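Local coordinates for aspartate aminotransferase (Plasmodium falciparum, PDB 3K7Y), which probably catalyses the reversible, pyridoxal-phosphate-dependent transfer of an amino group between aspartate and 2-oxoglutarate, at residues 123-128 and 176-181; 163-168 and 197-202; 169-174 and 206-211; 239-244 and 262-267. All blocks are in the same frame, centred on the assembly; numbering follows the deposited sequence.

Interaction 1. Residues 123-128 and 176-181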
# COMPACT_ATOMS: atom_id res chain seq x y z
N GLU A 123 -21.16 9.91 -9.72
CA GLU A 123 -21.27 11.13 -8.94
C GLU A 123 -21.83 10.88 -7.54
O GLU A 123 -21.66 11.71 -6.64
CB GLU A 123 -22.14 12.15 -9.67
CG GLU A 123 -21.91 13.57 -9.21
CD GLU A 123 -22.86 14.55 -9.85
OE1 GLU A 123 -23.71 15.13 -9.12
OE2 GLU A 123 -22.77 14.73 -11.09
N THR A 124 -22.47 9.73 -7.37
CA THR A 124 -23.28 9.46 -6.21
C THR A 124 -23.12 8.00 -5.84
O THR A 124 -23.11 7.14 -6.72
CB THR A 124 -24.75 9.67 -6.57
OG1 THR A 124 -24.91 9.43 -7.98
CG2 THR A 124 -25.20 11.09 -6.26
N LEU A 125 -22.98 7.72 -4.54
CA LEU A 125 -22.87 6.34 -4.02
C LEU A 125 -23.85 6.13 -2.90
O LEU A 125 -23.93 6.94 -1.98
CB LEU A 125 -21.46 6.04 -3.50
CG LEU A 125 -20.34 5.88 -4.53
CD1 LEU A 125 -19.14 6.62 -4.05
CD2 LEU A 125 -19.98 4.43 -4.80
N TYR A 126 -24.59 5.02 -2.98
CA TYR A 126 -25.48 4.64 -1.91
C TYR A 126 -24.83 3.67 -0.93
O TYR A 126 -24.07 2.76 -1.31
CB TYR A 126 -26.78 4.08 -2.48
CG TYR A 126 -27.55 5.14 -3.24
CD1 TYR A 126 -28.36 6.06 -2.57
CD2 TYR A 126 -27.44 5.22 -4.61
CE1 TYR A 126 -29.05 7.04 -3.27
CE2 TYR A 126 -28.12 6.20 -5.32
CZ TYR A 126 -28.92 7.10 -4.65
OH TYR A 126 -29.56 8.06 -5.41
N VAL A 127 -25.14 3.89 0.34
CA VAL A 127 -24.57 3.10 1.41
C VAL A 127 -25.72 2.72 2.35
O VAL A 127 -26.66 3.49 2.49
CB VAL A 127 -23.42 3.90 2.07
CG1 VAL A 127 -23.88 4.62 3.31
CG2 VAL A 127 -22.28 3.01 2.40
N THR A 128 -25.70 1.53 2.94
CA THR A 128 -26.85 1.14 3.78
C THR A 128 -26.70 1.74 5.17
O THR A 128 -25.60 1.81 5.70
CB THR A 128 -27.09 -0.42 3.88
OG1 THR A 128 -25.92 -1.08 4.41
CG2 THR A 128 -27.44 -1.03 2.54
N SER A 176 -25.07 3.07 -7.90
CA SER A 176 -23.96 2.30 -7.40
C SER A 176 -24.22 2.13 -5.93
O SER A 176 -24.46 3.12 -5.23
CB SER A 176 -22.66 3.06 -7.65
OG SER A 176 -22.73 3.77 -8.88
N VAL A 177 -24.19 0.89 -5.45
CA VAL A 177 -24.53 0.60 -4.06
C VAL A 177 -23.53 -0.34 -3.41
O VAL A 177 -23.11 -1.33 -4.02
CB VAL A 177 -25.95 -0.00 -3.92
CG1 VAL A 177 -26.30 -0.23 -2.45
CG2 VAL A 177 -26.97 0.90 -4.55
N ILE A 178 -23.16 -0.02 -2.17
CA ILE A 178 -22.27 -0.85 -1.36
C ILE A 178 -23.08 -1.70 -0.38
O ILE A 178 -23.88 -1.18 0.40
CB ILE A 178 -21.26 0.03 -0.59
CG1 ILE A 178 -20.29 0.70 -1.56
CG2 ILE A 178 -20.51 -0.80 0.44
CD1 ILE A 178 -19.79 2.05 -1.07
N LEU A 179 -22.89 -3.01 -0.44
CA LEU A 179 -23.62 -3.91 0.42
C LEU A 179 -22.68 -4.75 1.23
O LEU A 179 -21.69 -5.32 0.70
CB LEU A 179 -24.55 -4.81 -0.38
CG LEU A 179 -25.78 -4.16 -1.00
CD1 LEU A 179 -26.54 -5.13 -1.87
CD2 LEU A 179 -26.71 -3.54 0.06
N GLN A 180 -22.99 -4.82 2.52
CA GLN A 180 -22.43 -5.81 3.43
C GLN A 180 -23.56 -6.79 3.66
O GLN A 180 -24.56 -6.46 4.32
CB GLN A 180 -22.03 -5.18 4.76
CG GLN A 180 -20.99 -4.12 4.69
CD GLN A 180 -20.55 -3.70 6.07
OE1 GLN A 180 -20.75 -2.55 6.48
NE2 GLN A 180 -19.94 -4.63 6.81
N ILE A 181 -23.41 -7.99 3.11
CA ILE A 181 -24.47 -8.97 3.11
C ILE A 181 -24.37 -9.92 4.29
O ILE A 181 -25.33 -10.64 4.59
CB ILE A 181 -24.41 -9.80 1.85
CG1 ILE A 181 -23.08 -10.55 1.78
CG2 ILE A 181 -24.62 -8.91 0.65
CD1 ILE A 181 -22.94 -11.37 0.56
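Tyr126 and Val177 sit directly across from each other on two parallel strands, with their CA atoms 4.7 Å apart and their side chains on the same face of the sheet. The backbone of Tyr126 carries both hydrogen bonds: its N donates to Ser176 O at 2.9 Å, nearly straight at 172°, and its O accepts from Ile178 N at 3.0 Å. One residue thus bridges the two neighbours of its opposite number, the parallel pattern. CG of Tyr126 stands anti to its own carbonyl carbon (chi1 -65°); Ser176 O lies at the edge of the ring, near its plane. Val177 touches mainly the root of the tyrosine, CG2 lying 3.8 Å from Tyr126 CB. Farther along the strands, Thr128 and Leu179 cross at about a right angle, Thr128 CG2 meeting Leu179 CD2 at 3.6 Å, while Thr128 OG1 bonds to Tyr184 OH. On the face opposite Tyr126 and Val177, Leu125 CD2 reaches Ser176 CB at 4.1 Å, and Val127 CG2 approaches Ile178 CB at 4.3 Å. That face is backed by helix 133-140, whose Ile139 touches both Leu125 and Ile178. Gln180, just past the pairing, contacts pyridoxal phosphate. Such parallel central strands, with cofactor-binding residues following their C-terminal ends, are characteristic of the large domain of fold-type I aminotransferases.

Interaction 2. Residues 163-168 and 197-202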
# COMPACT_ATOMS: atom_id res chain seq x y z
N LEU A 163 -38.55 -1.51 4.21
CA LEU A 163 -37.99 -0.21 3.85
C LEU A 163 -36.66 -0.31 3.09
O LEU A 163 -36.33 0.56 2.29
CB LEU A 163 -37.83 0.67 5.09
CG LEU A 163 -39.09 1.14 5.81
CD1 LEU A 163 -38.75 1.61 7.20
CD2 LEU A 163 -39.79 2.25 5.04
N PHE A 164 -35.89 -1.36 3.35
CA PHE A 164 -34.65 -1.58 2.61
C PHE A 164 -34.89 -1.77 1.09
O PHE A 164 -34.22 -1.13 0.27
CB PHE A 164 -33.86 -2.74 3.24
CG PHE A 164 -32.75 -3.29 2.37
CD1 PHE A 164 -31.84 -2.45 1.74
CD2 PHE A 164 -32.60 -4.66 2.21
CE1 PHE A 164 -30.81 -2.97 0.93
CE2 PHE A 164 -31.57 -5.19 1.41
CZ PHE A 164 -30.67 -4.34 0.77
N LEU A 165 -35.84 -2.64 0.74
CA LEU A 165 -36.17 -2.89 -0.67
C LEU A 165 -36.95 -1.76 -1.32
O LEU A 165 -36.89 -1.58 -2.53
CB LEU A 165 -36.94 -4.19 -0.84
CG LEU A 165 -36.26 -5.46 -0.34
CD1 LEU A 165 -37.29 -6.56 -0.26
CD2 LEU A 165 -35.15 -5.87 -1.25
N ASN A 166 -37.69 -1.02 -0.50
CA ASN A 166 -38.33 0.21 -0.94
C ASN A 166 -37.37 1.20 -1.60
O ASN A 166 -37.57 1.59 -2.75
CB ASN A 166 -38.98 0.91 0.23
CG ASN A 166 -40.45 0.82 0.18
OD1 ASN A 166 -41.00 -0.12 -0.41
ND2 ASN A 166 -41.11 1.79 0.79
N ASP A 167 -36.35 1.59 -0.84
CA ASP A 167 -35.33 2.52 -1.30
C ASP A 167 -34.61 1.90 -2.46
O ASP A 167 -34.39 2.54 -3.48
CB ASP A 167 -34.34 2.83 -0.18
CG ASP A 167 -34.99 3.47 1.03
OD1 ASP A 167 -34.34 3.43 2.10
OD2 ASP A 167 -36.13 4.00 0.92
N LEU A 168 -34.27 0.62 -2.31
CA LEU A 168 -33.67 -0.13 -3.39
C LEU A 168 -34.49 -0.04 -4.68
O LEU A 168 -33.96 -0.29 -5.77
CB LEU A 168 -33.48 -1.58 -2.97
CG LEU A 168 -32.25 -2.27 -3.58
CD1 LEU A 168 -31.02 -1.36 -3.59
CD2 LEU A 168 -31.95 -3.54 -2.80
N ASP A 197 -33.84 -13.70 -3.56
CA ASP A 197 -34.49 -13.72 -4.87
C ASP A 197 -35.20 -12.42 -5.22
O ASP A 197 -35.19 -11.99 -6.38
CB ASP A 197 -35.49 -14.88 -4.98
CG ASP A 197 -34.93 -16.19 -4.46
OD1 ASP A 197 -34.81 -16.34 -3.22
OD2 ASP A 197 -34.64 -17.06 -5.31
N GLU A 198 -35.83 -11.80 -4.24
CA GLU A 198 -36.53 -10.56 -4.52
C GLU A 198 -35.51 -9.52 -5.01
O GLU A 198 -35.67 -8.94 -6.08
CB GLU A 198 -37.30 -10.06 -3.31
CG GLU A 198 -38.51 -9.19 -3.66
CD GLU A 198 -39.29 -8.72 -2.43
OE1 GLU A 198 -39.79 -7.57 -2.45
OE2 GLU A 198 -39.41 -9.50 -1.45
N ILE A 199 -34.45 -9.34 -4.23
CA ILE A 199 -33.32 -8.47 -4.59
C ILE A 199 -32.87 -8.70 -6.04
O ILE A 199 -32.85 -7.77 -6.85
CB ILE A 199 -32.13 -8.68 -3.63
CG1 ILE A 199 -32.51 -8.26 -2.21
CG2 ILE A 199 -30.92 -7.91 -4.10
CD1 ILE A 199 -31.67 -8.89 -1.12
N ILE A 200 -32.51 -9.93 -6.36
CA ILE A 200 -32.04 -10.23 -7.69
C ILE A 200 -33.00 -9.61 -8.68
O ILE A 200 -32.58 -9.01 -9.66
CB ILE A 200 -31.93 -11.75 -7.92
CG1 ILE A 200 -31.13 -12.41 -6.79
CG2 ILE A 200 -31.34 -12.06 -9.30
CD1 ILE A 200 -29.62 -12.13 -6.80
N GLU A 201 -34.29 -9.69 -8.39
CA GLU A 201 -35.28 -9.16 -9.32
C GLU A 201 -35.25 -7.64 -9.42
O GLU A 201 -35.32 -7.10 -10.52
CB GLU A 201 -36.69 -9.65 -9.01
CG GLU A 201 -37.61 -9.41 -10.19
CD GLU A 201 -38.88 -10.22 -10.14
OE1 GLU A 201 -39.44 -10.48 -11.23
OE2 GLU A 201 -39.31 -10.59 -9.02
N ILE A 202 -35.15 -6.98 -8.26
CA ILE A 202 -35.02 -5.52 -8.17
C ILE A 202 -33.76 -5.04 -8.89
O ILE A 202 -33.80 -4.13 -9.72
CB ILE A 202 -34.95 -5.02 -6.70
CG1 ILE A 202 -36.12 -5.56 -5.86
CG2 ILE A 202 -34.88 -3.48 -6.64
CD1 ILE A 202 -36.25 -4.90 -4.48
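The helical segments 163-168 and 197-202 run side by side in nearly the same direction, their axes 10.8 Å apart and inclined by 14°, with Leu165 facing Ile199 and Leu168 facing Ile202. Leu165 is the main side chain of the interface, and its two methyl branches take different partners. CD2 lies 3.5 Å from Ile202 CD1 and 3.7 Å from Ile199 CG1, filling the place between two isoleucines spaced three residues apart on the other helix; the leucine crosses each of them at about a right angle. CD1 instead meets the carboxylate of Glu198, 3.5 Å from OE1. That glutamate has CG anti to its backbone N (chi1 -154°) and an extended chain beyond, which carries its acid group across the exposed margin of an otherwise buried, apolar contact. Ile202 also reaches the second turn: its CG2, anti to the backbone N, touches Leu168 O and stands 4.2 Å from Leu168 CG. At the other border the Phe164 ring only grazes Ile199, CE2 being 4.5 Å from CD1. The union is therefore one of van der Waals packing, without polar bonds between the two segments. Phe164 also meets Phe151 edge-to-face, and Phe164 and Leu168 both lie on Ile149, anchoring helix 161-170 on strand 145-153. Helix 193-206 has Ile200 against helix 229-235; it lies in the beta-alpha-beta crossover between the parallel neighbours 176-179 and 209-214, and packs beside helix 161-170 next to the large sheet.

Interaction 3. Residues 169-174 and 206-211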
# COMPACT_ATOMS: atom_id res chain seq x y z
N ARG A 169 -35.76 0.35 -4.56
CA ARG A 169 -36.67 0.44 -5.70
C ARG A 169 -36.87 1.86 -6.25
O ARG A 169 -37.23 2.02 -7.41
CB ARG A 169 -38.02 -0.18 -5.37
CG ARG A 169 -38.16 -1.66 -5.70
CD ARG A 169 -39.63 -2.08 -5.71
NE ARG A 169 -39.83 -3.52 -5.92
CZ ARG A 169 -39.84 -4.14 -7.11
NH1 ARG A 169 -39.64 -3.46 -8.23
NH2 ARG A 169 -40.04 -5.45 -7.18
N ASN A 170 -36.65 2.89 -5.45
CA ASN A 170 -36.86 4.25 -5.97
C ASN A 170 -35.62 5.14 -6.00
O ASN A 170 -35.71 6.34 -6.22
CB ASN A 170 -38.05 4.94 -5.31
CG ASN A 170 -38.44 4.30 -3.98
OD1 ASN A 170 -39.41 3.54 -3.91
ND2 ASN A 170 -37.68 4.61 -2.92
N ILE A 171 -34.46 4.52 -5.80
CA ILE A 171 -33.19 5.21 -5.93
C ILE A 171 -32.76 5.17 -7.40
O ILE A 171 -32.47 4.09 -7.91
CB ILE A 171 -32.09 4.58 -5.05
CG1 ILE A 171 -31.89 3.09 -5.40
CG2 ILE A 171 -32.42 4.78 -3.56
CD1 ILE A 171 -30.56 2.51 -4.98
N PRO A 172 -32.68 6.34 -8.07
CA PRO A 172 -32.44 6.34 -9.51
C PRO A 172 -32.44 4.96 -10.20
O PRO A 172 -33.39 4.18 -10.05
CB PRO A 172 -31.08 7.03 -9.59
CG PRO A 172 -31.16 8.05 -8.44
CD PRO A 172 -32.30 7.64 -7.52
N ASN A 173 -31.39 4.68 -10.96
CA ASN A 173 -31.36 3.54 -11.88
C ASN A 173 -29.90 3.34 -12.22
O ASN A 173 -29.21 4.30 -12.57
CB ASN A 173 -32.10 3.87 -13.17
CG ASN A 173 -33.52 3.34 -13.20
OD1 ASN A 173 -34.48 4.09 -13.06
ND2 ASN A 173 -33.65 2.03 -13.40
N GLY A 174 -29.43 2.11 -12.16
CA GLY A 174 -27.99 1.90 -12.27
C GLY A 174 -27.30 2.77 -11.22
O GLY A 174 -26.28 3.41 -11.50
N LYS A 206 -33.70 -2.56 -12.14
CA LYS A 206 -33.08 -1.23 -12.00
C LYS A 206 -31.64 -1.17 -12.52
O LYS A 206 -31.01 -0.10 -12.56
CB LYS A 206 -33.12 -0.78 -10.53
CG LYS A 206 -34.46 -0.92 -9.85
CD LYS A 206 -34.89 0.39 -9.24
CE LYS A 206 -35.69 1.17 -10.25
NZ LYS A 206 -35.38 2.61 -10.13
N LYS A 207 -31.11 -2.34 -12.89
CA LYS A 207 -29.76 -2.48 -13.45
C LYS A 207 -28.65 -1.89 -12.57
O LYS A 207 -27.54 -1.62 -13.04
CB LYS A 207 -29.72 -1.91 -14.88
CG LYS A 207 -30.69 -2.61 -15.87
CD LYS A 207 -31.09 -1.70 -17.04
CE LYS A 207 -32.15 -0.65 -16.63
NZ LYS A 207 -32.34 0.49 -17.60
N HIS A 208 -28.95 -1.73 -11.28
CA HIS A 208 -27.99 -1.20 -10.31
C HIS A 208 -26.61 -1.84 -10.41
O HIS A 208 -26.46 -2.96 -10.90
CB HIS A 208 -28.50 -1.41 -8.88
CG HIS A 208 -29.64 -0.53 -8.50
ND1 HIS A 208 -30.63 -0.94 -7.63
CD2 HIS A 208 -29.95 0.73 -8.86
CE1 HIS A 208 -31.50 0.04 -7.47
NE2 HIS A 208 -31.12 1.07 -8.21
N VAL A 209 -25.62 -1.10 -9.94
CA VAL A 209 -24.25 -1.58 -9.90
C VAL A 209 -23.89 -1.85 -8.46
O VAL A 209 -23.89 -0.92 -7.63
CB VAL A 209 -23.29 -0.56 -10.49
CG1 VAL A 209 -21.84 -0.95 -10.19
CG2 VAL A 209 -23.54 -0.44 -11.99
N ILE A 210 -23.59 -3.11 -8.15
CA ILE A 210 -23.35 -3.51 -6.77
C ILE A 210 -21.87 -3.76 -6.43
O ILE A 210 -21.10 -4.31 -7.22
CB ILE A 210 -24.27 -4.71 -6.37
CG1 ILE A 210 -25.75 -4.35 -6.57
CG2 ILE A 210 -24.00 -5.15 -4.93
CD1 ILE A 210 -26.31 -3.25 -5.66
N ILE A 211 -21.47 -3.30 -5.25
CA ILE A 211 -20.13 -3.53 -4.75
C ILE A 211 -20.32 -4.25 -3.44
O ILE A 211 -20.89 -3.69 -2.50
CB ILE A 211 -19.34 -2.21 -4.49
CG1 ILE A 211 -19.01 -1.47 -5.79
CG2 ILE A 211 -18.06 -2.49 -3.68
CD1 ILE A 211 -20.16 -0.62 -6.37
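Lys206, Gly174 and His208 bury the most surface where segment 169-174, which leaves helix 161-170, meets segment 206-211, which leads from helix 193-206 into strand 209-214. The lysine chain is bent at chi2, chi3 and chi4, and folds back to set its ammonium group among backbone carbonyls. NZ donates to Pro172 O nearly along the C=O axis, although the modelled length of 2.5 Å is doubtfully short at this resolution; weak bonds to Arg169 O, at 3.3 Å, and to Asn173 OD1, at 3.4 Å, complete the grip. The carbonyl of the same lysine works in the other direction: Gly174 N donates to Lys206 O at 2.7 Å with an N-H...O angle of 156°, and Asn173 ND2 adds a weak bond to that oxygen. The imidazole of His208 has Lys206 CB over its centre, 3.5 Å above the ring plane. At its edge NE2 gives a weak but fairly straight bond to Ile171 O, 3.3 Å away and in the ring plane. Ile171 crosses the imidazole obliquely, CD1 standing 3.6 Å from His208 CE1. Ile171 and Pro172 lean on Tyr126 of strand 124-128, and Val209 pairs with Ser175 and Val177. The contact ties together the two connections that lead from helices 161-170 and 193-206 into the neighbouring strands 176-179 and 209-214.

Interaction 4. Residues 239-244 and 262-267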
# COMPACT_ATOMS: atom_id res chain seq x y z
N ILE A 239 -25.36 -11.50 -13.43
CA ILE A 239 -25.36 -10.05 -13.28
C ILE A 239 -23.91 -9.65 -13.01
O ILE A 239 -23.12 -10.48 -12.54
CB ILE A 239 -26.28 -9.56 -12.12
CG1 ILE A 239 -27.55 -10.41 -12.00
CG2 ILE A 239 -26.64 -8.09 -12.32
CD1 ILE A 239 -28.41 -10.10 -10.78
N ALA A 240 -23.55 -8.40 -13.33
CA ALA A 240 -22.19 -7.89 -13.09
C ALA A 240 -22.09 -7.07 -11.79
O ALA A 240 -23.06 -6.43 -11.37
CB ALA A 240 -21.73 -7.08 -14.28
N PHE A 241 -20.92 -7.10 -11.15
CA PHE A 241 -20.74 -6.43 -9.87
C PHE A 241 -19.27 -6.37 -9.46
O PHE A 241 -18.39 -6.68 -10.27
CB PHE A 241 -21.56 -7.14 -8.79
CG PHE A 241 -21.32 -8.63 -8.73
CD1 PHE A 241 -22.25 -9.51 -9.24
CD2 PHE A 241 -20.16 -9.13 -8.16
CE1 PHE A 241 -22.02 -10.87 -9.19
CE2 PHE A 241 -19.92 -10.49 -8.11
CZ PHE A 241 -20.85 -11.36 -8.63
N SER A 242 -19.00 -5.99 -8.22
CA SER A 242 -17.63 -5.92 -7.73
C SER A 242 -17.49 -6.45 -6.33
O SER A 242 -18.45 -6.41 -5.54
CB SER A 242 -17.13 -4.48 -7.75
OG SER A 242 -16.75 -4.14 -9.05
N VAL A 243 -16.30 -6.94 -6.01
CA VAL A 243 -16.06 -7.48 -4.68
C VAL A 243 -14.75 -6.95 -4.09
O VAL A 243 -13.68 -7.07 -4.70
CB VAL A 243 -16.06 -9.04 -4.68
CG1 VAL A 243 -16.16 -9.57 -3.26
CG2 VAL A 243 -17.20 -9.60 -5.52
N CYS A 244 -14.85 -6.35 -2.90
CA CYS A 244 -13.68 -6.02 -2.10
C CYS A 244 -13.58 -7.07 -1.03
O CYS A 244 -14.53 -7.28 -0.26
CB CYS A 244 -13.82 -4.64 -1.49
SG CYS A 244 -14.04 -3.34 -2.73
N HIS A 262 -12.37 -7.78 -6.93
CA HIS A 262 -12.92 -8.51 -8.07
C HIS A 262 -13.94 -7.69 -8.83
O HIS A 262 -14.90 -7.17 -8.25
CB HIS A 262 -13.55 -9.82 -7.61
CG HIS A 262 -12.64 -10.65 -6.76
ND1 HIS A 262 -11.63 -11.43 -7.28
CD2 HIS A 262 -12.58 -10.81 -5.41
CE1 HIS A 262 -10.98 -12.02 -6.29
NE2 HIS A 262 -11.54 -11.66 -5.15
N ILE A 263 -13.72 -7.56 -10.14
CA ILE A 263 -14.68 -6.88 -11.02
C ILE A 263 -15.13 -7.83 -12.12
O ILE A 263 -14.30 -8.42 -12.82
CB ILE A 263 -14.11 -5.58 -11.64
CG1 ILE A 263 -13.77 -4.57 -10.54
CG2 ILE A 263 -15.13 -4.97 -12.63
CD1 ILE A 263 -13.02 -3.39 -11.02
N VAL A 264 -16.45 -7.98 -12.25
CA VAL A 264 -17.04 -8.92 -13.19
C VAL A 264 -17.25 -8.22 -14.53
O VAL A 264 -17.89 -7.17 -14.59
CB VAL A 264 -18.36 -9.53 -12.62
CG1 VAL A 264 -19.18 -10.20 -13.72
CG2 VAL A 264 -18.06 -10.54 -11.50
N CYS A 265 -16.69 -8.80 -15.59
CA CYS A 265 -16.68 -8.17 -16.92
C CYS A 265 -17.49 -8.93 -17.99
O CYS A 265 -17.56 -10.15 -17.98
CB CYS A 265 -15.24 -8.00 -17.41
SG CYS A 265 -14.20 -7.02 -16.31
N LYS A 266 -18.09 -8.17 -18.91
CA LYS A 266 -18.88 -8.72 -20.02
C LYS A 266 -18.14 -9.80 -20.84
O LYS A 266 -18.65 -10.91 -21.01
CB LYS A 266 -19.38 -7.59 -20.92
CG LYS A 266 -20.51 -6.73 -20.31
CD LYS A 266 -20.61 -5.31 -20.92
CE LYS A 266 -20.36 -5.25 -22.45
NZ LYS A 266 -21.26 -6.09 -23.30
N ASN A 267 -16.95 -9.47 -21.34
CA ASN A 267 -16.18 -10.44 -22.13
C ASN A 267 -14.69 -10.49 -21.77
O ASN A 267 -14.18 -9.64 -21.05
CB ASN A 267 -16.38 -10.20 -23.63
CG ASN A 267 -16.04 -8.78 -24.07
OD1 ASN A 267 -15.05 -8.21 -23.64
ND2 ASN A 267 -16.88 -8.22 -24.93
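A beta hairpin of the large-domain sheet joins strands 241-246 and 258-264, here in an antiparallel arrangement (172°) that pairs Val243 with His262 and Ser242 with Ile263. In the hydrogen-bonded pair, Val243 N donates to His262 O and His262 N donates to Val243 O, both at 2.7 Å and both in the plane of the accepting carbonyl. CB of Val243 and CB of His262 stand 3.9 Å apart on the face that helix 75-86 covers. Ser242 and Ile263 form the non-hydrogen-bonded pair on the opposite face, OG of Ser242 lying 3.4 Å from Ile263 CG1, while helix 268-283 packs on Ile263. Val264 buries the most surface here. Its N donates to Phe241 O at 3.1 Å, nearly straight at 167°, and its two methyls separate: CG1, anti to the backbone N (chi1 164°), packs on Ala240, 3.8 Å from CA. The other methyl serves the aromatic ring, which itself meets Phe212 edge-to-face: Val264 CG2 makes a CH-pi contact over one face of Phe241, 4.2 Å from the ring centroid and offset toward the rim.

How the interactions relate
Interactions 1, 3 and 4 share one mixed sheet, in the strand order 124-128, 176-179, 209-214, 241-246, 258-264; interaction 2 packs the helices on one of its faces. Centres of interactions 1 and 3 are about 9 Å apart, joined by probable hydrogen bonds between Val177 and residues Val209 and Ile211. Interaction 3 continues both helices of interaction 2, about 10 Å away, and is linked to interaction 4 by a probable hydrogen bond from Ser242 N to Ile210 O. Along the chain, interactions 1, 2 and 3 interlace, whereas 4 follows as a separate hairpin. Together they build the domain core whose strands carry cofactor-pocket residues at or near their ends, such as Gln180, Asp213 and Ser246.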